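Long-range contacts in bifunctional GH43-CE protein (Bacteroides eggerthii, PDB 6MLY), which pairs a family 43 glycoside hydrolase with a carbohydrate esterase and probably helps break down complex arabinoxylans, possibly as a xylan 1,4-beta-xylosidase: residues Val314-Phe319 against Phe505-Ile510; Ser382-Ser388 against Gln439-Lys445; Lys391-Gly397 against Phe492-Glu498; Ala430-Lys434 against Ala470-Val474. All coordinates share one frame; numbering follows the deposited sequence.

Interaction 1 (Val314-Phe319 against Phe505-Ile510); sequences VASDDF and FDYFKI
S316 turns OG anti to its own carbonyl carbon (chi1 -59°), which carries the hydroxyl to the backbone of K509 and I510. F319 has a similar chi1 (-69°), and its ring comes down on the backbone of F505 to F508. I510 N donates to S316 OG at 3.2 Å, in a nearly straight bond. Next along, D317 and F508 form a single antiparallel hydrogen-bonded pair. D317 N meets F508 O at 2.8 Å, and F508 N meets D317 O at 2.9 Å.

The D317 side chain leads away from the strand and organises the loop instead. Its OD1 accepts F319 N at 3.2 Å from above the carboxylate plane, making an Asx turn. R321 forms a salt bridge with the same oxygen, and W332 bonds to OD2, so this buried carboxylate has partners on both oxygens. D317 CB lies over the centre of one face of the F319 ring. D506 O sits at the ring edge, and F319 CE2 is 4.3 Å from F505 CB. At the far end V314 and I510 cross at about a right angle, with V314 CB 3.9 Å from I510 CD1. A315 O lies at the edge of the F508 ring and is bonded to Q372.

Strand 502-511 belongs to a seven-stranded antiparallel sheet. The loop 314-319 adds to it beside strand 352-355, whose L352 makes a backbone hydrogen bond with F505. D506 makes a backbone hydrogen bond with S384 of strand 378-386. F508 and I510 reach strand 488-491 of the other sheet, and V314 touches strand 370-373.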
# COMPACT_ATOMS: atom_id res chain seq x y z
N VAL A 314 10.81 -7.19 13.32
CA VAL A 314 10.35 -8.01 12.17
C VAL A 314 11.54 -8.85 11.68
O VAL A 314 12.64 -8.33 11.57
CB VAL A 314 9.78 -7.15 11.03
CG1 VAL A 314 8.48 -6.47 11.42
CG2 VAL A 314 10.78 -6.12 10.53
N ALA A 315 11.29 -10.13 11.39
CA ALA A 315 12.33 -11.01 10.88
C ALA A 315 11.74 -11.97 9.83
O ALA A 315 10.55 -12.27 9.86
CB ALA A 315 12.96 -11.76 12.02
N SER A 316 12.60 -12.42 8.90
CA SER A 316 12.27 -13.50 7.95
C SER A 316 12.16 -14.82 8.72
O SER A 316 12.74 -14.94 9.81
CB SER A 316 13.31 -13.61 6.86
OG SER A 316 13.42 -12.39 6.13
N ASP A 317 11.44 -15.79 8.16
CA ASP A 317 11.28 -17.12 8.76
C ASP A 317 11.30 -18.18 7.66
O ASP A 317 10.43 -18.19 6.80
CB ASP A 317 9.99 -17.23 9.58
CG ASP A 317 10.05 -18.25 10.71
OD1 ASP A 317 11.00 -19.06 10.75
OD2 ASP A 317 9.14 -18.21 11.57
N ASP A 318 12.29 -19.08 7.73
CA ASP A 318 12.44 -20.18 6.78
C ASP A 318 11.53 -21.35 7.18
O ASP A 318 11.44 -22.35 6.46
CB ASP A 318 13.91 -20.61 6.66
CG ASP A 318 14.53 -21.15 7.94
OD1 ASP A 318 13.88 -21.05 9.00
OD2 ASP A 318 15.66 -21.66 7.87
N PHE A 319 10.87 -21.21 8.34
CA PHE A 319 9.96 -22.21 8.93
C PHE A 319 10.70 -23.54 9.15
O PHE A 319 10.10 -24.61 9.07
CB PHE A 319 8.68 -22.32 8.09
CG PHE A 319 7.80 -21.10 8.16
CD1 PHE A 319 7.26 -20.68 9.36
CD2 PHE A 319 7.52 -20.36 7.02
CE1 PHE A 319 6.46 -19.55 9.42
CE2 PHE A 319 6.72 -19.23 7.08
CZ PHE A 319 6.19 -18.83 8.28
N PHE A 505 3.44 -22.86 3.38
CA PHE A 505 4.32 -21.71 3.18
C PHE A 505 5.76 -22.14 3.49
O PHE A 505 6.04 -22.57 4.62
CB PHE A 505 3.94 -20.55 4.10
CG PHE A 505 2.59 -19.94 3.86
CD1 PHE A 505 2.46 -18.70 3.24
CD2 PHE A 505 1.43 -20.58 4.27
CE1 PHE A 505 1.22 -18.13 3.04
CE2 PHE A 505 0.19 -20.01 4.06
CZ PHE A 505 0.08 -18.79 3.44
N ASP A 506 6.65 -22.04 2.50
CA ASP A 506 8.05 -22.45 2.67
C ASP A 506 8.77 -21.44 3.58
O ASP A 506 9.53 -21.84 4.47
CB ASP A 506 8.79 -22.59 1.33
CG ASP A 506 10.17 -23.21 1.45
OD1 ASP A 506 10.43 -23.91 2.46
OD2 ASP A 506 10.99 -22.99 0.54
N TYR A 507 8.51 -20.14 3.35
CA TYR A 507 9.18 -19.06 4.05
C TYR A 507 8.32 -17.78 4.02
O TYR A 507 7.39 -17.65 3.22
CB TYR A 507 10.57 -18.80 3.45
CG TYR A 507 10.59 -18.19 2.07
CD1 TYR A 507 10.46 -16.83 1.88
CD2 TYR A 507 10.77 -18.98 0.95
CE1 TYR A 507 10.50 -16.26 0.62
CE2 TYR A 507 10.81 -18.43 -0.32
CZ TYR A 507 10.67 -17.06 -0.49
OH TYR A 507 10.70 -16.53 -1.75
N PHE A 508 8.64 -16.87 4.94
CA PHE A 508 8.31 -15.46 4.84
C PHE A 508 9.62 -14.67 4.85
O PHE A 508 10.53 -15.01 5.59
CB PHE A 508 7.37 -15.02 5.96
CG PHE A 508 7.15 -13.52 6.06
CD1 PHE A 508 6.10 -12.91 5.40
CD2 PHE A 508 8.01 -12.73 6.81
CE1 PHE A 508 5.91 -11.54 5.48
CE2 PHE A 508 7.81 -11.36 6.89
CZ PHE A 508 6.76 -10.77 6.23
N LYS A 509 9.71 -13.65 4.01
CA LYS A 509 10.91 -12.85 3.86
C LYS A 509 10.52 -11.38 3.91
O LYS A 509 9.54 -11.00 3.27
CB LYS A 509 11.64 -13.21 2.56
CG LYS A 509 13.16 -13.26 2.65
CD LYS A 509 13.86 -12.14 1.92
CE LYS A 509 13.89 -12.35 0.43
NZ LYS A 509 14.85 -11.43 -0.22
N ILE A 510 11.27 -10.59 4.67
CA ILE A 510 11.02 -9.16 4.82
C ILE A 510 12.35 -8.41 4.74
O ILE A 510 13.36 -8.84 5.32
CB ILE A 510 10.25 -8.85 6.12
CG1 ILE A 510 9.78 -7.39 6.16
CG2 ILE A 510 11.08 -9.21 7.35
CD1 ILE A 510 8.80 -7.09 7.26
O HOH W 1 12.34 -22.67 3.65

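Interaction 2 (Ser382-Ser388 against Gln439-Lys445); sequences SVSMDVS and QQVVYFK
The F444 ring receives V383 CG2 and M385 CE at its edge, near the ring plane. M385 CE is 3.5 Å from F444 CD2. The chain of M385 is bent at chi3 (-59°), which turns this methyl toward the ring. The Y443 ring meets S384 obliquely, with S384 CB 3.5 Å from Y443 CE2. Y443 and S384 point to one side of the sheet; V383, M385, V442 and F444 point to the other.

The strands run antiparallel, and the axes of 382-386 and 441-445 approach to 4.7 Å. V383 and F444 are a hydrogen-bonded pair. V383 N donates to F444 O at 3.0 Å, and the return bond to V383 O comes from above the carbonyl plane. M385 N meets V442 O at 2.8 Å, nearly along the C=O axis. Further along, V387 N donates to Q440 O. S388 OG lies 2.6 Å from Q440 OE1, but D386 OD1 competes for its proton. D386 OD2 forms a salt bridge with R348.

Strand 378-386 is flanked by 502-511, and 441-449 by 456-462. V442 and F444 pack on strands 406-411 and 418-423 of the facing sheet. K445 makes cation-pi contacts with W468 and Y460.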
# COMPACT_ATOMS: atom_id res chain seq x y z
N SER A 382 7.48 -10.95 1.47
CA SER A 382 7.46 -12.00 0.44
C SER A 382 7.06 -13.35 1.03
O SER A 382 7.21 -13.58 2.24
CB SER A 382 8.79 -12.10 -0.25
OG SER A 382 9.14 -10.86 -0.85
N VAL A 383 6.60 -14.26 0.16
CA VAL A 383 6.28 -15.64 0.54
C VAL A 383 6.57 -16.57 -0.64
O VAL A 383 6.71 -16.13 -1.78
CB VAL A 383 4.81 -15.77 1.00
CG1 VAL A 383 4.63 -15.37 2.45
CG2 VAL A 383 3.87 -14.99 0.10
N SER A 384 6.69 -17.87 -0.33
CA SER A 384 6.60 -18.97 -1.28
C SER A 384 5.54 -19.94 -0.76
O SER A 384 5.59 -20.32 0.42
CB SER A 384 7.94 -19.66 -1.46
OG SER A 384 7.79 -20.88 -2.19
N MET A 385 4.61 -20.33 -1.63
CA MET A 385 3.46 -21.12 -1.24
C MET A 385 3.47 -22.46 -1.99
O MET A 385 4.36 -22.71 -2.79
CB MET A 385 2.16 -20.37 -1.53
CG MET A 385 1.17 -20.38 -0.36
SD MET A 385 0.04 -18.97 -0.32
CE MET A 385 1.22 -17.63 -0.24
N ASP A 386 2.50 -23.31 -1.65
CA ASP A 386 2.24 -24.59 -2.33
C ASP A 386 0.75 -24.89 -2.17
O ASP A 386 0.27 -25.14 -1.05
CB ASP A 386 3.13 -25.71 -1.78
CG ASP A 386 3.22 -26.93 -2.68
OD1 ASP A 386 2.21 -27.26 -3.34
OD2 ASP A 386 4.30 -27.56 -2.71
N VAL A 387 0.03 -24.90 -3.31
CA VAL A 387 -1.43 -24.76 -3.35
C VAL A 387 -2.12 -26.12 -3.52
O VAL A 387 -3.35 -26.18 -3.56
CB VAL A 387 -1.84 -23.79 -4.48
CG1 VAL A 387 -1.04 -22.50 -4.42
CG2 VAL A 387 -1.72 -24.43 -5.85
N SER A 388 -1.34 -27.20 -3.62
CA SER A 388 -1.85 -28.56 -3.81
C SER A 388 -3.02 -28.85 -2.85
O SER A 388 -4.02 -29.45 -3.26
CB SER A 388 -0.75 -29.57 -3.62
OG SER A 388 0.46 -29.10 -4.18
N GLN A 439 0.83 -24.05 -12.27
CA GLN A 439 1.76 -24.66 -11.32
C GLN A 439 1.07 -24.82 -9.96
O GLN A 439 -0.11 -24.49 -9.80
CB GLN A 439 3.02 -23.81 -11.13
CG GLN A 439 3.68 -23.36 -12.43
CD GLN A 439 4.96 -22.61 -12.17
OE1 GLN A 439 5.30 -22.29 -11.03
NE2 GLN A 439 5.68 -22.31 -13.24
N GLN A 440 1.80 -25.33 -8.97
CA GLN A 440 1.29 -25.41 -7.60
C GLN A 440 2.18 -24.61 -6.64
O GLN A 440 1.67 -24.02 -5.69
CB GLN A 440 1.11 -26.88 -7.21
CG GLN A 440 0.25 -27.63 -8.22
CD GLN A 440 -0.61 -28.69 -7.59
OE1 GLN A 440 -0.18 -29.40 -6.67
NE2 GLN A 440 -1.83 -28.82 -8.09
N VAL A 441 3.49 -24.56 -6.91
CA VAL A 441 4.39 -23.61 -6.26
C VAL A 441 4.17 -22.22 -6.88
O VAL A 441 4.22 -22.06 -8.10
CB VAL A 441 5.87 -24.05 -6.36
CG1 VAL A 441 6.81 -22.99 -5.79
CG2 VAL A 441 6.10 -25.39 -5.68
N VAL A 442 3.91 -21.23 -6.02
CA VAL A 442 3.66 -19.85 -6.42
C VAL A 442 4.29 -18.92 -5.38
O VAL A 442 4.42 -19.27 -4.19
CB VAL A 442 2.15 -19.59 -6.59
CG1 VAL A 442 1.40 -19.76 -5.28
CG2 VAL A 442 1.86 -18.23 -7.19
N TYR A 443 4.71 -17.73 -5.83
CA TYR A 443 5.37 -16.73 -5.00
C TYR A 443 4.51 -15.47 -4.97
O TYR A 443 3.70 -15.24 -5.87
CB TYR A 443 6.77 -16.46 -5.54
CG TYR A 443 7.72 -17.64 -5.52
CD1 TYR A 443 7.67 -18.61 -6.51
CD2 TYR A 443 8.66 -17.78 -4.52
CE1 TYR A 443 8.53 -19.69 -6.50
CE2 TYR A 443 9.53 -18.86 -4.49
CZ TYR A 443 9.47 -19.82 -5.49
OH TYR A 443 10.33 -20.88 -5.46
N PHE A 444 4.66 -14.67 -3.90
CA PHE A 444 3.98 -13.38 -3.74
C PHE A 444 4.90 -12.38 -3.04
O PHE A 444 5.79 -12.76 -2.28
CB PHE A 444 2.68 -13.52 -2.95
CG PHE A 444 1.62 -14.36 -3.62
CD1 PHE A 444 0.94 -13.89 -4.74
CD2 PHE A 444 1.30 -15.62 -3.14
CE1 PHE A 444 -0.04 -14.66 -5.35
CE2 PHE A 444 0.32 -16.39 -3.76
CZ PHE A 444 -0.34 -15.91 -4.86
N LYS A 445 4.65 -11.09 -3.31
CA LYS A 445 5.42 -9.97 -2.78
C LYS A 445 4.44 -8.81 -2.53
O LYS A 445 3.47 -8.64 -3.27
CB LYS A 445 6.54 -9.60 -3.76
CG LYS A 445 7.47 -8.47 -3.32
CD LYS A 445 8.86 -8.52 -3.97
CE LYS A 445 8.86 -8.14 -5.44
NZ LYS A 445 10.23 -8.12 -6.00

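Interaction 3 (Lys391-Gly397 against Phe492-Glu498)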
# COMPACT_ATOMS: atom_id res chain seq x y z
N LYS A 391 -8.78 -26.32 -1.65
CA LYS A 391 -10.06 -26.89 -2.07
C LYS A 391 -10.94 -25.81 -2.70
O LYS A 391 -10.61 -24.61 -2.65
CB LYS A 391 -10.74 -27.55 -0.86
CG LYS A 391 -10.07 -28.83 -0.38
CD LYS A 391 -10.83 -29.58 0.69
CE LYS A 391 -10.00 -30.67 1.35
NZ LYS A 391 -10.63 -31.18 2.59
N GLU A 392 -12.04 -26.25 -3.32
CA GLU A 392 -13.03 -25.39 -3.98
C GLU A 392 -13.45 -24.26 -3.03
O GLU A 392 -14.13 -24.50 -2.03
CB GLU A 392 -14.25 -26.22 -4.39
CG GLU A 392 -15.30 -25.45 -5.17
CD GLU A 392 -14.93 -25.11 -6.61
OE1 GLU A 392 -13.89 -25.61 -7.08
OE2 GLU A 392 -15.68 -24.35 -7.26
N GLY A 393 -13.03 -23.03 -3.37
CA GLY A 393 -13.50 -21.81 -2.70
C GLY A 393 -12.52 -21.26 -1.67
O GLY A 393 -12.78 -20.20 -1.09
N ASP A 394 -11.40 -21.97 -1.44
CA ASP A 394 -10.39 -21.51 -0.48
C ASP A 394 -9.58 -20.37 -1.12
O ASP A 394 -9.54 -20.23 -2.34
CB ASP A 394 -9.48 -22.66 -0.01
CG ASP A 394 -10.20 -23.75 0.80
OD1 ASP A 394 -11.44 -23.67 0.91
OD2 ASP A 394 -9.50 -24.68 1.34
N PHE A 395 -8.95 -19.56 -0.26
CA PHE A 395 -8.24 -18.36 -0.68
C PHE A 395 -7.07 -18.12 0.28
O PHE A 395 -7.29 -17.80 1.43
CB PHE A 395 -9.22 -17.18 -0.73
CG PHE A 395 -8.68 -15.89 -1.29
CD1 PHE A 395 -7.57 -15.86 -2.12
CD2 PHE A 395 -9.32 -14.69 -1.00
CE1 PHE A 395 -7.09 -14.66 -2.63
CE2 PHE A 395 -8.84 -13.50 -1.51
CZ PHE A 395 -7.73 -13.48 -2.33
N ALA A 396 -5.84 -18.29 -0.22
CA ALA A 396 -4.63 -18.27 0.62
C ALA A 396 -3.52 -17.48 -0.08
O ALA A 396 -3.13 -17.82 -1.18
CB ALA A 396 -4.18 -19.68 0.89
N GLY A 397 -3.00 -16.44 0.61
CA GLY A 397 -1.95 -15.61 0.06
C GLY A 397 -1.31 -14.71 1.10
O GLY A 397 -1.20 -15.07 2.27
N PHE A 492 -2.43 -15.83 5.13
CA PHE A 492 -3.81 -16.26 5.33
C PHE A 492 -4.13 -17.47 4.44
O PHE A 492 -3.36 -17.82 3.55
CB PHE A 492 -4.78 -15.10 5.07
CG PHE A 492 -4.85 -14.61 3.65
CD1 PHE A 492 -4.00 -13.62 3.19
CD2 PHE A 492 -5.78 -15.13 2.76
CE1 PHE A 492 -4.07 -13.16 1.89
CE2 PHE A 492 -5.86 -14.68 1.46
CZ PHE A 492 -5.00 -13.69 1.02
N ASN A 493 -5.27 -18.11 4.74
CA ASN A 493 -5.80 -19.27 4.04
C ASN A 493 -7.15 -19.65 4.66
O ASN A 493 -7.18 -20.26 5.72
CB ASN A 493 -4.88 -20.49 4.10
CG ASN A 493 -5.48 -21.71 3.42
OD1 ASN A 493 -6.38 -21.58 2.59
ND2 ASN A 493 -5.00 -22.89 3.77
N TYR A 494 -8.25 -19.31 3.97
CA TYR A 494 -9.58 -19.57 4.51
C TYR A 494 -10.53 -20.04 3.41
O TYR A 494 -10.29 -19.78 2.25
CB TYR A 494 -10.14 -18.31 5.16
CG TYR A 494 -10.34 -17.15 4.23
CD1 TYR A 494 -11.61 -16.78 3.81
CD2 TYR A 494 -9.27 -16.39 3.79
CE1 TYR A 494 -11.81 -15.70 2.97
CE2 TYR A 494 -9.45 -15.30 2.95
CZ TYR A 494 -10.72 -14.95 2.54
OH TYR A 494 -10.92 -13.88 1.72
N ALA A 495 -11.62 -20.68 3.84
CA ALA A 495 -12.60 -21.30 2.96
C ALA A 495 -13.88 -20.46 2.90
O ALA A 495 -14.27 -19.82 3.88
CB ALA A 495 -12.90 -22.69 3.44
N THR A 496 -14.53 -20.49 1.72
CA THR A 496 -15.86 -19.92 1.51
C THR A 496 -16.90 -21.04 1.33
O THR A 496 -18.07 -20.83 1.65
CB THR A 496 -15.88 -18.98 0.29
OG1 THR A 496 -15.51 -19.73 -0.87
CG2 THR A 496 -14.96 -17.80 0.45
N LYS A 497 -16.48 -22.21 0.83
CA LYS A 497 -17.40 -23.29 0.45
C LYS A 497 -17.08 -24.61 1.17
O LYS A 497 -18.01 -25.34 1.54
CB LYS A 497 -17.40 -23.48 -1.07
CG LYS A 497 -18.34 -22.55 -1.83
CD LYS A 497 -18.39 -22.79 -3.33
CE LYS A 497 -17.32 -22.03 -4.09
NZ LYS A 497 -17.50 -22.17 -5.55
N GLU A 498 -15.79 -24.92 1.36
CA GLU A 498 -15.36 -26.29 1.70
C GLU A 498 -14.17 -26.25 2.67
O GLU A 498 -13.12 -25.68 2.35
CB GLU A 498 -15.01 -27.02 0.40
CG GLU A 498 -15.10 -28.53 0.48
CD GLU A 498 -15.09 -29.25 -0.87
OE1 GLU A 498 -15.08 -28.56 -1.93
OE2 GLU A 498 -15.08 -30.49 -0.86
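This contact belongs to the concanavalin A-like beta sandwich and continues the pairing of strands 395-401 and 488-491 out into their loops. F395 and Y494 form an antiparallel hydrogen-bonded pair. F395 N donates to Y494 O at 2.9 Å, and Y494 N returns a bond to F395 O at 3.1 Å. F492 N reaches G397 O at 3.2 Å.

F395, F492 and Y494 form an aromatic cluster. F492 holds CG between its backbone N and carbonyl carbon (chi1 67°), which lays the ring over G397. G397 CA makes a CH-pi contact 4.0 Å from the ring centroid. The F492 ring turns its edge to the face of F395 in a T-shaped pair, centroids 5.3 Å apart and planes at 85°. The F395 and Y494 side chains lie side by side, with rings inclined at 50°. F363 also packs edge-to-face with F492. An alanine in place of F492 would probably open a gap over G397 and leave the face of F395 without the ring edge now set against it.

Residues K391 to D394 make a type II beta turn. G393 has a positive phi, and a side chain there would run into T496 and the preceding carbonyl. G393 O accepts T496 OG1 at 2.8 Å and a weak bond from T496 N. E392 OE2 and K497 NZ form a salt bridge with a weak hydrogen bond at 3.3 Å.

Largely buried aromatic packing and backbone bonds hold the F395 to G397 side, while the outer turn relies on the T496 hydroxyl bond and a looser pair of exposed charges.

Interaction 4 (Ala430-Lys434 against Ala470-Val474); sequences AEVEK and AIGNV
The E433 and I471 side chains slant across each other, while V432 and N473 cross at about a right angle. E433 is fully extended, with CG anti to the backbone N (chi1 -177°). This brings its carboxylate to the backbone of 470-474. G472 N donates to E433 OE1 at 3.1 Å in an almost straight bond (173°), arriving from above the carboxylate plane. E433 CD also lies 3.8 Å from I471 CG1. The two branches of V432 divide the rest: CG1 packs 3.7 Å from G472 CA, and CG2 meets the N473 amide, 3.7 Å from ND2. The OD1 of that amide is bonded to N423. G472 has a positive phi, which favours glycine there.

A leucine in place of E433 would probably leave G472 N without its acceptor and lose the one hydrogen bond that joins the two segments.

Strand 430-436 is an edge strand of the eight-stranded sheet, and 469-476 of the seven-stranded one. The contact therefore joins the two sheets at one margin of the sandwich. I471 also touches strand 418-423. E433 and N473 touch helix 563-577, within the esterase family region, and A470 touches R518 of strand 518-523.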
# COMPACT_ATOMS: atom_id res chain seq x y z
N ALA A 430 -12.96 -5.95 -3.94
CA ALA A 430 -12.93 -5.80 -5.38
C ALA A 430 -11.77 -6.62 -5.96
O ALA A 430 -10.60 -6.25 -5.80
CB ALA A 430 -12.81 -4.34 -5.72
N GLU A 431 -12.11 -7.73 -6.63
CA GLU A 431 -11.13 -8.50 -7.41
C GLU A 431 -10.80 -7.67 -8.66
O GLU A 431 -11.69 -7.35 -9.45
CB GLU A 431 -11.63 -9.91 -7.74
CG GLU A 431 -13.12 -10.03 -8.03
CD GLU A 431 -13.56 -11.35 -8.65
OE1 GLU A 431 -13.01 -12.40 -8.26
OE2 GLU A 431 -14.45 -11.32 -9.53
N VAL A 432 -9.53 -7.30 -8.80
CA VAL A 432 -9.07 -6.33 -9.79
C VAL A 432 -8.61 -7.08 -11.05
O VAL A 432 -9.16 -6.87 -12.14
CB VAL A 432 -7.93 -5.45 -9.22
CG1 VAL A 432 -7.29 -4.58 -10.29
CG2 VAL A 432 -8.41 -4.60 -8.06
N GLU A 433 -7.60 -7.94 -10.88
CA GLU A 433 -6.93 -8.65 -11.96
C GLU A 433 -6.90 -10.13 -11.59
O GLU A 433 -6.99 -10.48 -10.40
CB GLU A 433 -5.54 -8.06 -12.17
CG GLU A 433 -4.76 -8.67 -13.32
CD GLU A 433 -3.37 -8.08 -13.52
OE1 GLU A 433 -3.19 -6.86 -13.26
OE2 GLU A 433 -2.46 -8.86 -13.92
N LYS A 434 -6.79 -11.00 -12.60
CA LYS A 434 -6.88 -12.44 -12.40
C LYS A 434 -6.08 -13.17 -13.48
O LYS A 434 -6.39 -13.05 -14.66
CB LYS A 434 -8.35 -12.85 -12.44
CG LYS A 434 -8.61 -14.33 -12.20
CD LYS A 434 -10.00 -14.61 -11.67
CE LYS A 434 -11.09 -13.91 -12.46
NZ LYS A 434 -12.44 -14.31 -12.00
N ALA A 470 3.99 -7.90 -11.76
CA ALA A 470 3.05 -7.00 -11.08
C ALA A 470 1.61 -7.45 -11.35
O ALA A 470 1.32 -8.01 -12.41
CB ALA A 470 3.28 -5.58 -11.56
N ILE A 471 0.72 -7.21 -10.38
CA ILE A 471 -0.69 -7.61 -10.51
C ILE A 471 -1.59 -6.69 -9.67
O ILE A 471 -1.33 -6.44 -8.48
CB ILE A 471 -0.89 -9.09 -10.13
CG1 ILE A 471 -2.37 -9.48 -10.14
CG2 ILE A 471 -0.23 -9.41 -8.80
CD1 ILE A 471 -2.63 -10.97 -10.19
N GLY A 472 -2.68 -6.24 -10.31
CA GLY A 472 -3.74 -5.46 -9.69
C GLY A 472 -3.36 -3.99 -9.55
O GLY A 472 -2.30 -3.55 -10.07
N ASN A 473 -4.23 -3.24 -8.84
CA ASN A 473 -4.03 -1.81 -8.61
C ASN A 473 -3.13 -1.61 -7.38
O ASN A 473 -2.62 -2.57 -6.79
CB ASN A 473 -5.37 -1.06 -8.48
CG ASN A 473 -6.23 -1.53 -7.32
OD1 ASN A 473 -5.79 -2.29 -6.47
ND2 ASN A 473 -7.48 -1.08 -7.29
N VAL A 474 -2.91 -0.33 -7.04
CA VAL A 474 -2.24 0.08 -5.81
C VAL A 474 -3.27 0.12 -4.68
O VAL A 474 -4.43 0.48 -4.90
CB VAL A 474 -1.55 1.45 -5.97
CG1 VAL A 474 -2.54 2.60 -6.09
CG2 VAL A 474 -0.56 1.73 -4.86

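All four contacts lie in the concanavalin A-like domain, away from the annotated sites. Interactions 1 and 2 are centred 13 Å apart on neighbouring strands of the seven-stranded sheet, 502-511 and 378-386. Interaction 3, about 14 Å from interaction 2 centre to centre, lies where strand 395-401 of the eight-stranded sheet meets the loop after strand 488-491; M385 packs against A396 and G397 between them. Interaction 4, about 17 Å from interaction 2 between centres, joins the margins of both sheets. Along the chain, interaction 1 encloses the other three, interaction 4 is nested inside interaction 3, and interaction 2 alternates with both. Distant parts of the sequence are thus interleaved into one sandwich.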